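Local coordinates for protein lysine-specific demethylase REF6 (Arabidopsis thaliana, PDB 6A58) that removes methyl groups from a di- or trimethylated lysine of histone H3, activating transcription, and binds specific DNA sequences through its C-terminal C2H2 zinc fingers, at residues C25-C30 against F58-L63; K51-N56 against V64-V69; M85-A90 against T94-V99. One frame throughout, in Å; residues are numbered along the deposited sequence.

Interaction 1. Residues C25-C30 against F58-L63. With ZN (zinc ion), chain B.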
loop_
_atom_site.group_PDB
_atom_site.type_symbol
_atom_site.label_atom_id
_atom_site.label_comp_id
_atom_site.label_asym_id
_atom_site.label_seq_id
_atom_site.Cartn_x
_atom_site.Cartn_y
_atom_site.Cartn_z
ATOM N N CYS A 25 14.611 -10.174 -12.240
ATOM C CA CYS A 25 15.358 -10.343 -10.989
ATOM C C CYS A 25 15.076 -11.711 -10.383
ATOM O O CYS A 25 13.917 -12.115 -10.281
ATOM C CB CYS A 25 14.994 -9.259 -9.978
ATOM S SG CYS A 25 15.956 -9.376 -8.448
ATOM N N ASN A 26 16.136 -12.411 -9.971
ATOM C CA ASN A 26 16.009 -13.759 -9.394
ATOM C C ASN A 26 15.990 -13.796 -7.861
ATOM O O ASN A 26 16.017 -14.882 -7.275
ATOM C CB ASN A 26 17.095 -14.698 -9.950
ATOM C CG ASN A 26 18.507 -14.289 -9.563
ATOM O OD1 ASN A 26 18.737 -13.241 -8.957
ATOM N ND2 ASN A 26 19.471 -15.123 -9.941
ATOM N N MET A 27 15.947 -12.632 -7.212
ATOM C CA MET A 27 15.856 -12.564 -5.752
ATOM C C MET A 27 14.471 -13.011 -5.298
ATOM O O MET A 27 13.472 -12.704 -5.950
ATOM C CB MET A 27 16.143 -11.147 -5.248
ATOM C CG MET A 27 17.567 -10.677 -5.501
ATOM S SD MET A 27 18.778 -11.561 -4.498
ATOM C CE MET A 27 18.473 -10.835 -2.891
ATOM N N GLU A 28 14.424 -13.740 -4.185
ATOM C CA GLU A 28 13.174 -14.325 -3.692
ATOM C C GLU A 28 12.143 -13.233 -3.403
ATOM O O GLU A 28 12.438 -12.259 -2.708
ATOM C CB GLU A 28 13.420 -15.166 -2.429
ATOM C CG GLU A 28 12.272 -16.094 -2.044
ATOM C CD GLU A 28 12.052 -17.225 -3.039
ATOM O OE1 GLU A 28 10.879 -17.521 -3.352
ATOM O OE2 GLU A 28 13.044 -17.822 -3.509
ATOM N N GLY A 29 10.953 -13.387 -3.978
ATOM C CA GLY A 29 9.860 -12.439 -3.792
ATOM C C GLY A 29 9.857 -11.235 -4.724
ATOM O O GLY A 29 8.868 -10.505 -4.762
ATOM N N CYS A 30 10.937 -11.020 -5.479
ATOM C CA CYS A 30 11.029 -9.844 -6.353
ATOM C C CYS A 30 10.307 -10.096 -7.671
ATOM O O CYS A 30 10.435 -11.173 -8.255
ATOM C CB CYS A 30 12.483 -9.475 -6.632
ATOM S SG CYS A 30 12.650 -7.828 -7.375
ATOM N N PHE A 58 21.037 -1.395 1.988
ATOM C CA PHE A 58 21.803 -2.484 2.601
ATOM C C PHE A 58 21.265 -3.865 2.231
ATOM O O PHE A 58 22.016 -4.842 2.209
ATOM C CB PHE A 58 21.827 -2.318 4.128
ATOM C CG PHE A 58 22.700 -3.319 4.836
ATOM C CD1 PHE A 58 24.086 -3.214 4.778
ATOM C CD2 PHE A 58 22.139 -4.374 5.553
ATOM C CE1 PHE A 58 24.897 -4.139 5.424
ATOM C CE2 PHE A 58 22.943 -5.299 6.202
ATOM C CZ PHE A 58 24.323 -5.184 6.137
ATOM N N SER A 59 19.965 -3.944 1.956
ATOM C CA SER A 59 19.337 -5.193 1.554
ATOM C C SER A 59 18.324 -4.956 0.450
ATOM O O SER A 59 17.919 -3.827 0.171
ATOM C CB SER A 59 18.646 -5.859 2.749
ATOM O OG SER A 59 17.378 -5.277 3.001
ATOM N N HIS A 60 17.901 -6.059 -0.142
ATOM C CA HIS A 60 16.918 -6.042 -1.205
ATOM C C HIS A 60 15.519 -5.644 -0.708
ATOM O O HIS A 60 14.762 -5.015 -1.443
ATOM C CB HIS A 60 16.895 -7.402 -1.889
ATOM C CG HIS A 60 16.265 -7.374 -3.236
ATOM N ND1 HIS A 60 14.910 -7.517 -3.409
ATOM C CD2 HIS A 60 16.792 -7.193 -4.469
ATOM C CE1 HIS A 60 14.627 -7.440 -4.693
ATOM N NE2 HIS A 60 15.751 -7.251 -5.362
ATOM N N LYS A 61 15.189 -5.991 0.538
ATOM C CA LYS A 61 13.916 -5.583 1.145
ATOM C C LYS A 61 13.809 -4.058 1.291
ATOM O O LYS A 61 12.764 -3.480 0.987
ATOM C CB LYS A 61 13.716 -6.257 2.509
ATOM C CG LYS A 61 12.285 -6.193 3.018
ATOM C CD LYS A 61 12.118 -6.909 4.352
ATOM C CE LYS A 61 12.674 -6.094 5.508
ATOM N NZ LYS A 61 12.296 -6.673 6.828
ATOM N N TYR A 62 14.886 -3.422 1.757
ATOM C CA TYR A 62 14.952 -1.953 1.855
ATOM C C TYR A 62 14.784 -1.262 0.498
ATOM O O TYR A 62 14.114 -0.231 0.402
ATOM C CB TYR A 62 16.278 -1.498 2.485
ATOM C CG TYR A 62 16.379 -1.699 3.986
ATOM C CD1 TYR A 62 15.491 -1.067 4.855
ATOM C CD2 TYR A 62 17.391 -2.487 4.540
ATOM C CE1 TYR A 62 15.589 -1.233 6.230
ATOM C CE2 TYR A 62 17.498 -2.660 5.914
ATOM C CZ TYR A 62 16.596 -2.031 6.754
ATOM O OH TYR A 62 16.699 -2.199 8.115
ATOM N N LEU A 63 15.407 -1.829 -0.534
ATOM C CA LEU A 63 15.313 -1.307 -1.902
ATOM C C LEU A 63 13.872 -1.301 -2.423
ATOM O O LEU A 63 13.399 -0.288 -2.940
ATOM C CB LEU A 63 16.189 -2.141 -2.841
ATOM C CG LEU A 63 16.141 -1.815 -4.339
ATOM C CD1 LEU A 63 16.823 -0.485 -4.613
ATOM C CD2 LEU A 63 16.753 -2.951 -5.147
HETATM ZN ZN ZN B . 14.897 -7.674 -7.325
#
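Met-27 and His-60 mark the closest backbone approach, CA to CA 8.0 Å, where the type II beta turn from Met-27 to Cys-30 faces the start of helix 60-70. What joins the two segments is a zinc ion: loop 25-30 offers the sulfurs of Cys-25, ahead of the turn, and Cys-30, ending it; the helix offers NE2 of His-60. The metal lies 2.3 Å from Cys-25 SG and 2.2 Å from His-60 NE2. Both cysteines turn SG away from their own backbone N (chi1 -177° and -167°), which points the two sulfurs at the metal. Cys-30 SG sits at the edge of the imidazole, in its plane, 3.4 Å from His-60 CE1. Met-27 instead lies over one ring face. Its CB stands 4.0 Å from the centroid of the His-60 ring in a CH-pi contact, and its bent chain then runs back along the histidine until CE reaches His-60 CB at 3.9 Å. Metal and methionine together should limit rotation of the ring. Cys-25 SG also accepts a hydrogen bond from Met-27 N (3.5 Å, 165°), a backbone grip on a metal-bound sulfur. The site belongs to the degenerate first finger: Cys-25 follows strand 23-24, His-43 on helix 37-44 supplies the fourth ligand, and His-60 is borrowed from the helix of the second finger, so that helices 37-44 and 60-70 are tied through one metal.

Interaction 2. Residues K51-N56 against V64-V69. With ZN (zinc ion), chain C.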
loop_
_atom_site.group_PDB
_atom_site.type_symbol
_atom_site.label_atom_id
_atom_site.label_comp_id
_atom_site.label_asym_id
_atom_site.label_seq_id
_atom_site.Cartn_x
_atom_site.Cartn_y
_atom_site.Cartn_z
ATOM N N LYS A 51 15.351 6.854 -12.333
ATOM C CA LYS A 51 16.270 7.856 -12.886
ATOM C C LYS A 51 16.403 9.063 -11.952
ATOM O O LYS A 51 15.400 9.597 -11.469
ATOM C CB LYS A 51 15.790 8.326 -14.265
ATOM C CG LYS A 51 15.874 7.276 -15.360
ATOM C CD LYS A 51 15.088 7.691 -16.596
ATOM C CE LYS A 51 15.143 6.624 -17.675
ATOM N NZ LYS A 51 14.325 6.960 -18.876
ATOM N N GLY A 52 17.646 9.461 -11.680
ATOM C CA GLY A 52 17.941 10.635 -10.854
ATOM C C GLY A 52 18.007 10.450 -9.345
ATOM O O GLY A 52 18.416 11.376 -8.639
ATOM N N CYS A 53 17.617 9.279 -8.834
ATOM C CA CYS A 53 17.573 9.054 -7.385
ATOM C C CYS A 53 18.969 8.756 -6.830
ATOM O O CYS A 53 19.507 9.542 -6.045
ATOM C CB CYS A 53 16.593 7.931 -7.027
ATOM S SG CYS A 53 16.516 7.585 -5.259
ATOM N N GLY A 54 19.539 7.622 -7.233
ATOM C CA GLY A 54 20.893 7.234 -6.828
ATOM C C GLY A 54 21.063 6.622 -5.444
ATOM O O GLY A 54 22.182 6.264 -5.074
ATOM N N LYS A 55 19.981 6.482 -4.677
ATOM C CA LYS A 55 20.077 5.927 -3.326
ATOM C C LYS A 55 20.403 4.431 -3.377
ATOM O O LYS A 55 19.847 3.697 -4.197
ATOM C CB LYS A 55 18.789 6.179 -2.538
ATOM C CG LYS A 55 18.534 7.648 -2.237
ATOM C CD LYS A 55 17.237 7.825 -1.466
ATOM C CE LYS A 55 17.094 9.227 -0.893
ATOM N NZ LYS A 55 16.972 10.268 -1.947
ATOM N N ASN A 56 21.336 4.006 -2.522
ATOM C CA ASN A 56 21.728 2.599 -2.382
ATOM C C ASN A 56 21.237 2.086 -1.034
ATOM O O ASN A 56 21.151 2.855 -0.071
ATOM C CB ASN A 56 23.252 2.442 -2.410
ATOM C CG ASN A 56 23.866 2.678 -3.783
ATOM O OD1 ASN A 56 24.769 1.939 -4.187
ATOM N ND2 ASN A 56 23.426 3.723 -4.481
ATOM N N VAL A 64 13.199 -2.442 -2.293
ATOM C CA VAL A 64 11.837 -2.624 -2.821
ATOM C C VAL A 64 10.839 -1.693 -2.121
ATOM O O VAL A 64 9.986 -1.087 -2.778
ATOM C CB VAL A 64 11.382 -4.106 -2.720
ATOM C CG1 VAL A 64 9.896 -4.272 -3.044
ATOM C CG2 VAL A 64 12.213 -4.980 -3.652
ATOM N N GLN A 65 10.955 -1.579 -0.801
ATOM C CA GLN A 65 10.123 -0.653 -0.023
ATOM C C GLN A 65 10.324 0.804 -0.450
ATOM O O GLN A 65 9.352 1.550 -0.586
ATOM C CB GLN A 65 10.405 -0.801 1.475
ATOM C CG GLN A 65 9.899 -2.109 2.065
ATOM C CD GLN A 65 10.357 -2.339 3.496
ATOM O OE1 GLN A 65 10.915 -1.448 4.142
ATOM N NE2 GLN A 65 10.119 -3.546 4.001
ATOM N N HIS A 66 11.580 1.193 -0.670
ATOM C CA HIS A 66 11.910 2.553 -1.106
ATOM C C HIS A 66 11.316 2.929 -2.468
ATOM O O HIS A 66 10.768 4.024 -2.621
ATOM C CB HIS A 66 13.426 2.763 -1.153
ATOM C CG HIS A 66 13.821 4.064 -1.775
ATOM N ND1 HIS A 66 13.647 5.273 -1.140
ATOM C CD2 HIS A 66 14.359 4.346 -2.985
ATOM C CE1 HIS A 66 14.068 6.245 -1.928
ATOM N NE2 HIS A 66 14.506 5.709 -3.054
ATOM N N GLN A 67 11.448 2.034 -3.449
ATOM C CA GLN A 67 10.942 2.268 -4.815
ATOM C C GLN A 67 9.459 2.673 -4.837
ATOM O O GLN A 67 9.060 3.510 -5.648
ATOM C CB GLN A 67 11.194 1.029 -5.701
ATOM C CG GLN A 67 10.553 1.057 -7.091
ATOM C CD GLN A 67 9.153 0.460 -7.132
ATOM O OE1 GLN A 67 8.897 -0.599 -6.554
ATOM N NE2 GLN A 67 8.238 1.137 -7.820
ATOM N N ARG A 68 8.665 2.084 -3.941
ATOM C CA ARG A 68 7.240 2.421 -3.795
ATOM C C ARG A 68 6.971 3.899 -3.478
ATOM O O ARG A 68 5.937 4.434 -3.882
ATOM C CB ARG A 68 6.602 1.550 -2.710
ATOM N N VAL A 69 7.893 4.547 -2.764
ATOM C CA VAL A 69 7.780 5.978 -2.441
ATOM C C VAL A 69 7.822 6.898 -3.669
ATOM O O VAL A 69 7.247 7.989 -3.643
ATOM C CB VAL A 69 8.883 6.423 -1.456
HETATM ZN ZN ZN C . 14.859 6.082 -5.237
#
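The thiolate sulfur of Cys-53 is held by the zinc ion, 2.2 Å from SG, and by a weak hydrogen bond from Lys-55 N at 3.7 Å. This is half of a C2H2 zinc site, the second finger of the array, in which the loop 51-56 is bound to helix 60-70 by the metal. From the helix comes His-66, whose NE2 lies 2.2 Å from the zinc; Cys-48 and His-70 complete the four ligands. With CG of His-66 anti to the backbone N (chi1 172°), the imidazole reaches out from the helix toward the loop, and Cys-53 SG meets it at the ring edge, 3.5 Å from NE2. Phe-57 also packs against the His-66 ring, their planes inclined at about 40°. Lys-55 touches the ring with the aliphatic part of its chain. It crosses the histidine at about a right angle, stays extended as far as CE and bends at the last torsion (chi4 65°). Its CD comes to 3.6 Å from His-66 CE1, while the charged NZ stays 5.3 Å from His-66 NE2.

Interaction 3. Residues M85-A90 against T94-V99. With ZN (zinc ion), chain D.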
loop_
_atom_site.group_PDB
_atom_site.type_symbol
_atom_site.label_atom_id
_atom_site.label_comp_id
_atom_site.label_asym_id
_atom_site.label_seq_id
_atom_site.Cartn_x
_atom_site.Cartn_y
_atom_site.Cartn_z
ATOM N N MET A 85 -11.926 9.410 -6.720
ATOM C CA MET A 85 -10.845 8.971 -5.836
ATOM C C MET A 85 -10.281 7.629 -6.284
ATOM O O MET A 85 -11.003 6.784 -6.806
ATOM C CB MET A 85 -11.314 8.893 -4.383
ATOM C CG MET A 85 -11.697 10.249 -3.809
ATOM S SD MET A 85 -11.604 10.329 -2.014
ATOM C CE MET A 85 -9.833 10.273 -1.755
ATOM N N THR A 86 -8.979 7.464 -6.071
ATOM C CA THR A 86 -8.240 6.272 -6.482
ATOM C C THR A 86 -7.379 5.784 -5.326
ATOM O O THR A 86 -7.047 6.556 -4.419
ATOM C CB THR A 86 -7.346 6.571 -7.700
ATOM O OG1 THR A 86 -6.537 7.721 -7.432
ATOM C CG2 THR A 86 -8.195 6.824 -8.934
ATOM N N PHE A 87 -7.033 4.495 -5.356
ATOM C CA PHE A 87 -6.363 3.839 -4.228
ATOM C C PHE A 87 -5.279 2.870 -4.664
ATOM O O PHE A 87 -5.362 2.260 -5.729
ATOM C CB PHE A 87 -7.401 3.121 -3.362
ATOM C CG PHE A 87 -8.465 4.045 -2.871
ATOM C CD1 PHE A 87 -8.245 4.817 -1.741
ATOM C CD2 PHE A 87 -9.640 4.222 -3.596
ATOM C CE1 PHE A 87 -9.201 5.716 -1.305
ATOM C CE2 PHE A 87 -10.598 5.124 -3.165
ATOM C CZ PHE A 87 -10.374 5.868 -2.019
ATOM N N LYS A 88 -4.261 2.756 -3.816
ATOM C CA LYS A 88 -3.169 1.810 -4.013
ATOM C C LYS A 88 -3.573 0.388 -3.623
ATOM O O LYS A 88 -3.240 -0.558 -4.341
ATOM C CB LYS A 88 -1.953 2.239 -3.190
ATOM N N TRP A 89 -4.294 0.254 -2.503
ATOM C CA TRP A 89 -4.654 -1.050 -1.929
ATOM C C TRP A 89 -6.167 -1.237 -1.855
ATOM O O TRP A 89 -6.913 -0.271 -1.655
ATOM C CB TRP A 89 -4.064 -1.191 -0.525
ATOM C CG TRP A 89 -2.574 -1.025 -0.471
ATOM C CD1 TRP A 89 -1.635 -1.891 -0.950
ATOM C CD2 TRP A 89 -1.852 0.070 0.105
ATOM N NE1 TRP A 89 -0.374 -1.400 -0.714
ATOM C CE2 TRP A 89 -0.480 -0.198 -0.068
ATOM C CE3 TRP A 89 -2.233 1.254 0.746
ATOM C CZ2 TRP A 89 0.513 0.673 0.379
ATOM C CZ3 TRP A 89 -1.246 2.116 1.189
ATOM C CH2 TRP A 89 0.111 1.821 1.003
ATOM N N ALA A 90 -6.609 -2.485 -2.001
ATOM C CA ALA A 90 -8.033 -2.834 -1.968
ATOM C C ALA A 90 -8.693 -2.515 -0.627
ATOM O O ALA A 90 -9.838 -2.063 -0.603
ATOM C CB ALA A 90 -8.228 -4.304 -2.311
ATOM N N THR A 94 -11.962 -0.213 -0.033
ATOM C CA THR A 94 -13.117 -0.763 0.689
ATOM C C THR A 94 -13.519 0.112 1.883
ATOM O O THR A 94 -14.705 0.394 2.076
ATOM C CB THR A 94 -12.853 -2.214 1.142
ATOM O OG1 THR A 94 -12.661 -3.036 -0.015
ATOM C CG2 THR A 94 -14.018 -2.766 1.959
ATOM N N GLU A 95 -12.536 0.537 2.674
ATOM C CA GLU A 95 -12.787 1.470 3.779
ATOM C C GLU A 95 -13.408 2.775 3.276
ATOM O O GLU A 95 -14.384 3.260 3.850
ATOM C CB GLU A 95 -11.505 1.749 4.574
ATOM C CG GLU A 95 -11.125 0.612 5.514
ATOM C CD GLU A 95 -9.962 0.940 6.438
ATOM O OE1 GLU A 95 -9.339 2.016 6.298
ATOM O OE2 GLU A 95 -9.668 0.105 7.315
ATOM N N HIS A 96 -12.852 3.323 2.197
ATOM C CA HIS A 96 -13.382 4.551 1.594
ATOM C C HIS A 96 -14.842 4.451 1.151
ATOM O O HIS A 96 -15.616 5.390 1.365
ATOM C CB HIS A 96 -12.535 4.998 0.403
ATOM C CG HIS A 96 -13.204 6.032 -0.444
ATOM N ND1 HIS A 96 -13.274 7.358 -0.078
ATOM C CD2 HIS A 96 -13.853 5.931 -1.629
ATOM C CE1 HIS A 96 -13.931 8.031 -1.006
ATOM N NE2 HIS A 96 -14.292 7.190 -1.957
ATOM N N ILE A 97 -15.217 3.330 0.536
ATOM C CA ILE A 97 -16.591 3.140 0.040
ATOM C C ILE A 97 -17.621 3.272 1.175
ATOM O O ILE A 97 -18.744 3.733 0.948
ATOM C CB ILE A 97 -16.748 1.797 -0.719
ATOM C CG1 ILE A 97 -15.936 1.824 -2.019
ATOM C CG2 ILE A 97 -18.208 1.512 -1.060
ATOM C CD1 ILE A 97 -15.620 0.455 -2.582
ATOM N N ARG A 98 -17.230 2.911 2.398
ATOM C CA ARG A 98 -18.104 3.079 3.563
ATOM C C ARG A 98 -18.506 4.538 3.815
ATOM O O ARG A 98 -19.562 4.787 4.396
ATOM C CB ARG A 98 -17.469 2.493 4.827
ATOM C CG ARG A 98 -17.239 0.989 4.772
ATOM C CD ARG A 98 -16.410 0.525 5.953
ATOM N NE ARG A 98 -15.905 -0.827 5.740
ATOM C CZ ARG A 98 -14.858 -1.364 6.375
ATOM N NH1 ARG A 98 -14.182 -0.682 7.297
ATOM N NH2 ARG A 98 -14.485 -2.607 6.080
ATOM N N VAL A 99 -17.676 5.491 3.382
ATOM C CA VAL A 99 -18.020 6.920 3.478
ATOM C C VAL A 99 -19.280 7.202 2.658
ATOM O O VAL A 99 -20.154 7.945 3.103
ATOM C CB VAL A 99 -16.860 7.841 3.016
ATOM C CG1 VAL A 99 -17.265 9.312 3.058
ATOM C CG2 VAL A 99 -15.619 7.614 3.874
HETATM ZN ZN ZN D . -15.566 7.244 -3.628
#
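Thr-94 opens the contact with its backbone, N donating to Ala-90 O at 2.9 Å and 166° in the first full turn of helix 90-101. Two residues after Thr-94, His-96 carries the side-chain contact. Its ring swings anti to the main-chain N (chi1 166°) toward strand 86-87 and binds the zinc ion through NE2 at 2.1 Å. Phe-87 arrives over one face of this imidazole, toward its rim: Phe-87 CZ is 3.2 Å from His-96 CG and 3.4 Å from His-96 CB. The planes are inclined by 40°, so the phenyl presents its CZ end to the histidine and does not lie flat on it. With three residues between it and Cys-83, Phe-87 occupies the aromatic position of the classical C2H2 finger, which reaches from the hairpin to the helix. Met-85 touches elsewhere on the ring, with SD 3.4 Å from His-96 CE1 in an oblique sulfur-aromatic approach. An alanine in place of Phe-87 would remove the phenyl from the histidine face and would probably leave the ligand ring freer to tilt about the metal. Further along, Val-99 N bonds to His-96 O three residues back (2.9 Å), so the backbone carbonyl of the ligand residue is also engaged. Cys-78, Cys-83 and His-100 complete the zinc site of this third finger. Strand 86-87 pairs antiparallel with strand 76-77, Phe-87 also touches Ser-92 and Arg-93 of helix 90-101, and Arg-98 reaches from that helix to Arg-118 O, just after strand 116-117 in the fourth finger.

Three zinc sites follow one another along the chain, with interactions 1 and 2 interlocked and interaction 3 in series after both. Interactions 1 and 2 share helix 60-70, their centres about 13 Å apart: the first turn of that helix serves the first finger's metal and later turns serve the second's, which ties these two fingers into one unit. Interaction 3 lies across the centre of the chain, about 29 Å from interaction 1 and about 26 Å from interaction 2 between centres, on helix 90-101 and its own hairpin, without touching either. The first two fingers thus share a helix while the third closes on its own; the DNA-binding region, residues 55-128, takes in helix 60-70 and all of interaction 3.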